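Local structure of rhamnonate dehydratase (Gibberella zeae PH-1, 3FXG) at residues A[106-109]-A[110-113]; A[225-228]-A[229-233]; A[325-328]-A[329-333]. The protein probably catalyses the magnesium-dependent dehydration of the sugar acid rhamnonate, as a member of the enolase superfamily. All blocks are in the same frame, centred on the assembly; numbering follows the deposited sequence.

Interaction 1: A[106-109]-A[110-113]; sequences PRNT and NLLF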
loop_
_atom_site.group_PDB
_atom_site.type_symbol
_atom_site.label_atom_id
_atom_site.label_comp_id
_atom_site.label_asym_id
_atom_site.label_seq_id
_atom_site.Cartn_x
_atom_site.Cartn_y
_atom_site.Cartn_z
ATOM N N PRO A 106 22.075 -39.984 11.123
ATOM C CA PRO A 106 21.870 -39.396 9.794
ATOM C C PRO A 106 20.420 -39.084 9.433
ATOM O O PRO A 106 20.159 -38.378 8.461
ATOM C CB PRO A 106 22.502 -40.428 8.860
ATOM C CG PRO A 106 22.280 -41.711 9.593
ATOM C CD PRO A 106 22.624 -41.347 11.014
ATOM N N ARG A 107 19.477 -39.605 10.211
ATOM C CA ARG A 107 18.067 -39.337 9.946
ATOM C C ARG A 107 17.667 -37.957 10.457
ATOM O O ARG A 107 16.585 -37.456 10.133
ATOM C CB ARG A 107 17.189 -40.411 10.593
ATOM C CG ARG A 107 17.325 -41.784 9.937
ATOM C CD ARG A 107 16.575 -42.847 10.725
ATOM N NE ARG A 107 17.054 -42.916 12.102
ATOM C CZ ARG A 107 16.567 -43.738 13.027
ATOM N NH1 ARG A 107 15.581 -44.571 12.726
ATOM N NH2 ARG A 107 17.071 -43.728 14.254
ATOM N N ASN A 108 18.545 -37.342 11.248
ATOM C CA ASN A 108 18.280 -36.012 11.799
ATOM C C ASN A 108 18.647 -34.935 10.786
ATOM O O ASN A 108 19.430 -34.030 11.076
ATOM C CB ASN A 108 19.075 -35.800 13.093
ATOM C CG ASN A 108 18.561 -36.654 14.239
ATOM O OD1 ASN A 108 17.446 -37.165 14.190
ATOM N ND2 ASN A 108 19.367 -36.797 15.284
ATOM N N THR A 109 18.073 -35.038 9.592
ATOM C CA THR A 109 18.356 -34.084 8.529
ATOM C C THR A 109 17.991 -32.652 8.896
ATOM O O THR A 109 18.746 -31.721 8.601
ATOM C CB THR A 109 17.629 -34.481 7.233
ATOM O OG1 THR A 109 16.246 -34.737 7.508
ATOM C CG2 THR A 109 18.259 -35.727 6.651
ATOM N N ASN A 110 16.841 -32.468 9.539
ATOM C CA ASN A 110 16.422 -31.126 9.931
ATOM C C ASN A 110 17.377 -30.499 10.943
ATOM O O ASN A 110 17.763 -29.338 10.803
ATOM C CB ASN A 110 14.995 -31.146 10.495
ATOM C CG ASN A 110 13.941 -31.282 9.405
ATOM O OD1 ASN A 110 14.240 -31.129 8.218
ATOM N ND2 ASN A 110 12.705 -31.551 9.802
ATOM N N LEU A 111 17.760 -31.262 11.961
ATOM C CA LEU A 111 18.680 -30.753 12.974
ATOM C C LEU A 111 20.042 -30.406 12.376
ATOM O O LEU A 111 20.575 -29.315 12.594
ATOM C CB LEU A 111 18.879 -31.786 14.087
ATOM C CG LEU A 111 19.981 -31.437 15.094
ATOM C CD1 LEU A 111 19.541 -30.243 15.931
ATOM C CD2 LEU A 111 20.274 -32.636 15.987
ATOM N N LEU A 112 20.605 -31.336 11.615
ATOM C CA LEU A 112 21.916 -31.112 11.023
ATOM C C LEU A 112 21.962 -29.903 10.090
ATOM O O LEU A 112 22.950 -29.169 10.074
ATOM C CB LEU A 112 22.386 -32.376 10.299
ATOM C CG LEU A 112 22.571 -33.583 11.228
ATOM C CD1 LEU A 112 22.982 -34.800 10.413
ATOM C CD2 LEU A 112 23.623 -33.273 12.289
ATOM N N PHE A 113 20.906 -29.683 9.314
ATOM C CA PHE A 113 20.911 -28.529 8.423
ATOM C C PHE A 113 20.851 -27.220 9.209
ATOM O O PHE A 113 21.593 -26.283 8.923
ATOM C CB PHE A 113 19.740 -28.552 7.442
ATOM C CG PHE A 113 19.667 -27.316 6.594
ATOM C CD1 PHE A 113 20.509 -27.161 5.494
ATOM C CD2 PHE A 113 18.842 -26.256 6.959
ATOM C CE1 PHE A 113 20.533 -25.965 4.775
ATOM C CE2 PHE A 113 18.861 -25.053 6.246
ATOM C CZ PHE A 113 19.709 -24.909 5.156
HETATM O O HOH W 1 14.165 -33.365 6.277
#
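The N110 amide meets T109 through its oxygen end: OD1 and the T109 hydroxyl are joined by water 1, which gives a proton to N110 OD1 at 3.0 Å and lies 2.8 Å from T109 OG1. Both ends of the N110 amide also have partners outside the turn: OD1 bonds to K310 NZ, and ND2 to S337 O of the second subunit. The second amide, that of N108, is likewise turned to a neighbour, its OD1 accepting from A159 N of that same subunit. N108 stands at the N-cap, but its side chain makes no capping bond. What it does offer is its carbonyl. N108 O receives L112 N at 3.0 Å in a nearly straight bond (172°), and L112 CG rests 3.2 Å from the same N108 O. One residue on, F113 N donates to T109 O at 3.1 Å, while the F113 ring leads away from the turn. With chi1 at 50°, T109 brings its hydroxyl round to the water. N108 is also the centre of an inverse gamma turn, closed by a weak bond from T109 N to R107 O. The turn opens helix 109-119; P106, R107 and L112 touch helix 128-148, while T109, N110 and F113 touch helix 305-316.

Interaction 2: A[225-228]-A[229-233]; sequences MSLN and VSYTI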
loop_
_atom_site.group_PDB
_atom_site.type_symbol
_atom_site.label_atom_id
_atom_site.label_comp_id
_atom_site.label_asym_id
_atom_site.label_seq_id
_atom_site.Cartn_x
_atom_site.Cartn_y
_atom_site.Cartn_z
HETATM N N MSE A 225 21.732 -13.816 -15.321
HETATM C CA MSE A 225 21.798 -12.619 -14.470
HETATM C C MSE A 225 22.578 -11.438 -15.063
HETATM O O MSE A 225 23.169 -10.639 -14.335
HETATM C CB MSE A 225 22.371 -13.000 -13.086
HETATM C CG MSE A 225 23.776 -13.605 -13.080
HETATM SE SE MSE A 225 24.338 -14.443 -11.376
HETATM C CE MSE A 225 25.613 -15.699 -12.109
ATOM N N SER A 226 22.517 -11.285 -16.382
ATOM C CA SER A 226 23.289 -10.243 -17.054
ATOM C C SER A 226 22.606 -8.962 -17.519
ATOM O O SER A 226 23.288 -8.055 -17.993
ATOM C CB SER A 226 23.993 -10.854 -18.265
ATOM O OG SER A 226 23.047 -11.149 -19.283
ATOM N N LEU A 227 21.286 -8.869 -17.411
ATOM C CA LEU A 227 20.611 -7.667 -17.887
ATOM C C LEU A 227 20.211 -6.721 -16.762
ATOM O O LEU A 227 20.718 -6.806 -15.641
ATOM C CB LEU A 227 19.368 -8.050 -18.705
ATOM C CG LEU A 227 19.562 -9.189 -19.712
ATOM C CD1 LEU A 227 18.256 -9.432 -20.460
ATOM C CD2 LEU A 227 20.692 -8.845 -20.687
ATOM N N ASN A 228 19.315 -5.797 -17.082
ATOM C CA ASN A 228 18.806 -4.846 -16.103
ATOM C C ASN A 228 17.344 -4.603 -16.464
ATOM O O ASN A 228 16.884 -5.042 -17.521
ATOM C CB ASN A 228 19.615 -3.545 -16.130
ATOM C CG ASN A 228 19.568 -2.853 -17.471
ATOM O OD1 ASN A 228 18.498 -2.491 -17.963
ATOM N ND2 ASN A 228 20.736 -2.654 -18.069
ATOM N N VAL A 229 16.611 -3.911 -15.599
ATOM C CA VAL A 229 15.192 -3.678 -15.841
ATOM C C VAL A 229 14.833 -3.044 -17.178
ATOM O O VAL A 229 14.013 -3.592 -17.921
ATOM C CB VAL A 229 14.564 -2.845 -14.697
ATOM C CG1 VAL A 229 13.117 -2.498 -15.030
ATOM C CG2 VAL A 229 14.614 -3.642 -13.399
ATOM N N SER A 230 15.430 -1.896 -17.488
ATOM C CA SER A 230 15.130 -1.212 -18.743
ATOM C C SER A 230 15.459 -2.047 -19.975
ATOM O O SER A 230 14.654 -2.136 -20.905
ATOM C CB SER A 230 15.887 0.118 -18.829
ATOM O OG SER A 230 15.421 1.033 -17.855
ATOM N N TYR A 231 16.643 -2.649 -19.985
ATOM C CA TYR A 231 17.054 -3.454 -21.131
ATOM C C TYR A 231 16.138 -4.659 -21.315
ATOM O O TYR A 231 15.733 -4.978 -22.436
ATOM C CB TYR A 231 18.499 -3.926 -20.971
ATOM C CG TYR A 231 19.050 -4.570 -22.222
ATOM C CD1 TYR A 231 19.612 -3.797 -23.239
ATOM C CD2 TYR A 231 18.979 -5.951 -22.405
ATOM C CE1 TYR A 231 20.095 -4.387 -24.409
ATOM C CE2 TYR A 231 19.451 -6.549 -23.567
ATOM C CZ TYR A 231 20.010 -5.763 -24.564
ATOM O OH TYR A 231 20.487 -6.358 -25.707
ATOM N N THR A 232 15.811 -5.328 -20.215
ATOM C CA THR A 232 14.930 -6.489 -20.269
ATOM C C THR A 232 13.589 -6.093 -20.871
ATOM O O THR A 232 13.063 -6.775 -21.751
ATOM C CB THR A 232 14.686 -7.078 -18.864
ATOM O OG1 THR A 232 15.925 -7.551 -18.322
ATOM C CG2 THR A 232 13.699 -8.239 -18.933
ATOM N N ILE A 233 13.037 -4.981 -20.396
ATOM C CA ILE A 233 11.755 -4.505 -20.897
ATOM C C ILE A 233 11.802 -4.213 -22.395
ATOM O O ILE A 233 10.874 -4.564 -23.127
ATOM C CB ILE A 233 11.295 -3.242 -20.114
ATOM C CG1 ILE A 233 10.852 -3.656 -18.703
ATOM C CG2 ILE A 233 10.149 -2.546 -20.840
ATOM C CD1 ILE A 233 10.427 -2.500 -17.809
#
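N228 caps the helix that starts at V229 through OD1, while its carbonyl takes the first helix bond. In the side-chain cap, N228 OD1 accepts from Y231 N at 2.7 Å, with a nearly straight N-H (172°) approaching tilted from the amide's carbonyl plane. The reach depends on N228 CG lying between the backbone N and the carbonyl carbon (chi1 60°), which folds the amide back over the first turn; its plane stands 80° from that of the Y231 ring. The second set of bonds converges on the main-chain N228 O. T232 N comes nearly along the C=O direction at 2.9 Å, and T232 OG1 adds a bond of 2.8 Å from above the carbonyl plane, so one residue gives this oxygen two donors. The apolar contact belongs to L227, whose CD2 lies 3.8 Å from Y231 CD2, meeting the ring obliquely. Separately, L227 CB makes a van der Waals approach to T232 OG1 at 3.5 Å. Outside the turn, Y231 OH bonds to N202 and S230 OG to D293 of the fourth subunit. The segment leads from barrel strand 219-222 into helix 229-238, one strand-to-helix step of the barrel. Chemically, the cap gives the first-turn N-H of Y231 a side-chain acceptor, and the partial negative charge on OD1 would be expected to interact favourably with the positive N-terminal end of the helix.

Interaction 3: A[325-328]-A[329-333]; sequences HASG and PYSYH
G328 is the N-cap residue of helix 329-335, reached from the loop of the enolase-type barrel that carries H325, and its carbonyl meets both S331 and Y332. Main-chain bonds come first. G328 O accepts from Y332 N at 2.9 Å, in the carbonyl plane, and from S331 N at 2.8 Å, from above that plane; Y330 N makes only a weak bond to S327 O. The S331 hydroxyl comes very close to both A326 O and G328 O and also bonds to Q344 OE1; which of them its proton serves is not settled. Two side chains bond within their own segments: S327 OG reaches H325 O at 2.7 Å, and H333 ND1 joins H333 N on P329 O, the two arriving from opposite faces of its plane. Packing is snug, with S327 CB only 3.4 Å from S331 CB. The ring of Y332 lies beneath the glycine: G328 O sits 3.0 Å above its plane, over its centre, and G328 CA makes a CH-pi contact 27° off the ring normal. Positive phi at G328 also suits glycine. Further back in the loop, H325 ND1 bonds to D298 OD2, an arrangement consistent with the His-Asp pair of mandelate racemase relatives. The last link is water 2, which donates to Y332 OH at 2.9 Å and accepts from G328 N at 3.2 Å.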
loop_
_atom_site.group_PDB
_atom_site.type_symbol
_atom_site.label_atom_id
_atom_site.label_comp_id
_atom_site.label_asym_id
_atom_site.label_seq_id
_atom_site.Cartn_x
_atom_site.Cartn_y
_atom_site.Cartn_z
ATOM N N HIS A 325 17.563 -26.001 -11.215
ATOM C CA HIS A 325 18.579 -25.822 -12.243
ATOM C C HIS A 325 19.432 -27.074 -12.400
ATOM O O HIS A 325 20.166 -27.444 -11.483
ATOM C CB HIS A 325 19.453 -24.615 -11.874
ATOM C CG HIS A 325 20.717 -24.509 -12.669
ATOM N ND1 HIS A 325 21.843 -25.249 -12.378
ATOM C CD2 HIS A 325 21.031 -23.753 -13.748
ATOM C CE1 HIS A 325 22.798 -24.952 -13.243
ATOM N NE2 HIS A 325 22.330 -24.047 -14.084
ATOM N N ALA A 326 19.324 -27.721 -13.562
ATOM C CA ALA A 326 20.080 -28.938 -13.868
ATOM C C ALA A 326 20.073 -29.893 -12.677
ATOM O O ALA A 326 19.030 -30.444 -12.332
ATOM C CB ALA A 326 21.512 -28.575 -14.249
ATOM N N SER A 327 21.245 -30.099 -12.079
ATOM C CA SER A 327 21.415 -30.941 -10.888
ATOM C C SER A 327 21.382 -32.467 -11.010
ATOM O O SER A 327 21.643 -33.166 -10.029
ATOM C CB SER A 327 20.416 -30.509 -9.809
ATOM O OG SER A 327 20.622 -29.156 -9.442
ATOM N N GLY A 328 21.066 -32.994 -12.188
ATOM C CA GLY A 328 21.038 -34.441 -12.353
ATOM C C GLY A 328 20.124 -35.191 -11.389
ATOM O O GLY A 328 19.074 -34.676 -11.014
ATOM N N PRO A 329 20.491 -36.416 -10.976
ATOM C CA PRO A 329 19.688 -37.228 -10.051
ATOM C C PRO A 329 19.247 -36.510 -8.773
ATOM O O PRO A 329 18.185 -36.804 -8.225
ATOM C CB PRO A 329 20.598 -38.415 -9.764
ATOM C CG PRO A 329 21.301 -38.596 -11.079
ATOM C CD PRO A 329 21.668 -37.173 -11.443
ATOM N N TYR A 330 20.060 -35.578 -8.291
ATOM C CA TYR A 330 19.702 -34.845 -7.082
ATOM C C TYR A 330 18.419 -34.060 -7.330
ATOM O O TYR A 330 17.638 -33.817 -6.408
ATOM C CB TYR A 330 20.836 -33.904 -6.674
ATOM C CG TYR A 330 22.155 -34.619 -6.516
ATOM C CD1 TYR A 330 22.239 -35.805 -5.786
ATOM C CD2 TYR A 330 23.314 -34.130 -7.118
ATOM C CE1 TYR A 330 23.442 -36.492 -5.664
ATOM C CE2 TYR A 330 24.524 -34.810 -7.001
ATOM C CZ TYR A 330 24.578 -35.990 -6.275
ATOM O OH TYR A 330 25.761 -36.680 -6.172
ATOM N N SER A 331 18.205 -33.664 -8.579
ATOM C CA SER A 331 17.000 -32.932 -8.933
ATOM C C SER A 331 15.915 -33.885 -9.432
ATOM O O SER A 331 14.730 -33.652 -9.200
ATOM C CB SER A 331 17.307 -31.870 -9.993
ATOM O OG SER A 331 18.027 -32.424 -11.079
ATOM N N TYR A 332 16.309 -34.969 -10.098
ATOM C CA TYR A 332 15.320 -35.919 -10.603
ATOM C C TYR A 332 14.476 -36.497 -9.473
ATOM O O TYR A 332 13.251 -36.548 -9.568
ATOM C CB TYR A 332 15.993 -37.073 -11.364
ATOM C CG TYR A 332 16.939 -36.628 -12.458
ATOM C CD1 TYR A 332 16.828 -35.362 -13.031
ATOM C CD2 TYR A 332 17.952 -37.473 -12.917
ATOM C CE1 TYR A 332 17.699 -34.945 -14.028
ATOM C CE2 TYR A 332 18.829 -37.064 -13.919
ATOM C CZ TYR A 332 18.696 -35.799 -14.466
ATOM O OH TYR A 332 19.563 -35.371 -15.442
ATOM N N HIS A 333 15.132 -36.928 -8.400
ATOM C CA HIS A 333 14.412 -37.512 -7.277
ATOM C C HIS A 333 13.468 -36.508 -6.630
ATOM O O HIS A 333 12.422 -36.878 -6.101
ATOM C CB HIS A 333 15.392 -38.057 -6.235
ATOM C CG HIS A 333 15.963 -39.398 -6.587
ATOM N ND1 HIS A 333 16.890 -39.576 -7.593
ATOM C CD2 HIS A 333 15.746 -40.624 -6.056
ATOM C CE1 HIS A 333 17.222 -40.853 -7.663
ATOM N NE2 HIS A 333 16.543 -41.511 -6.741
HETATM O O HOH W 2 20.124 -32.534 -15.224
#

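Overall arrangement
All three interactions are the starts of helices, following one another along the chain without touching. Interaction 1 belongs to the N-terminal domain, interactions 2 and 3 to the barrel. Centres of interactions 1 and 2 are 40 Å apart, on opposite sides of the chain's centre; interaction 3 is 21 Å from interaction 1 and 28 Å from interaction 2, centre to centre. The magnesium ion, held by D222, E248 and E275, is about 8 Å from the side chain of A326 and about 12 Å from that of L227. Interactions 1 and 3 are also related through S337: its OG bonds to H333 O of its own chain, and its O bonds to N110 ND2 of another subunit.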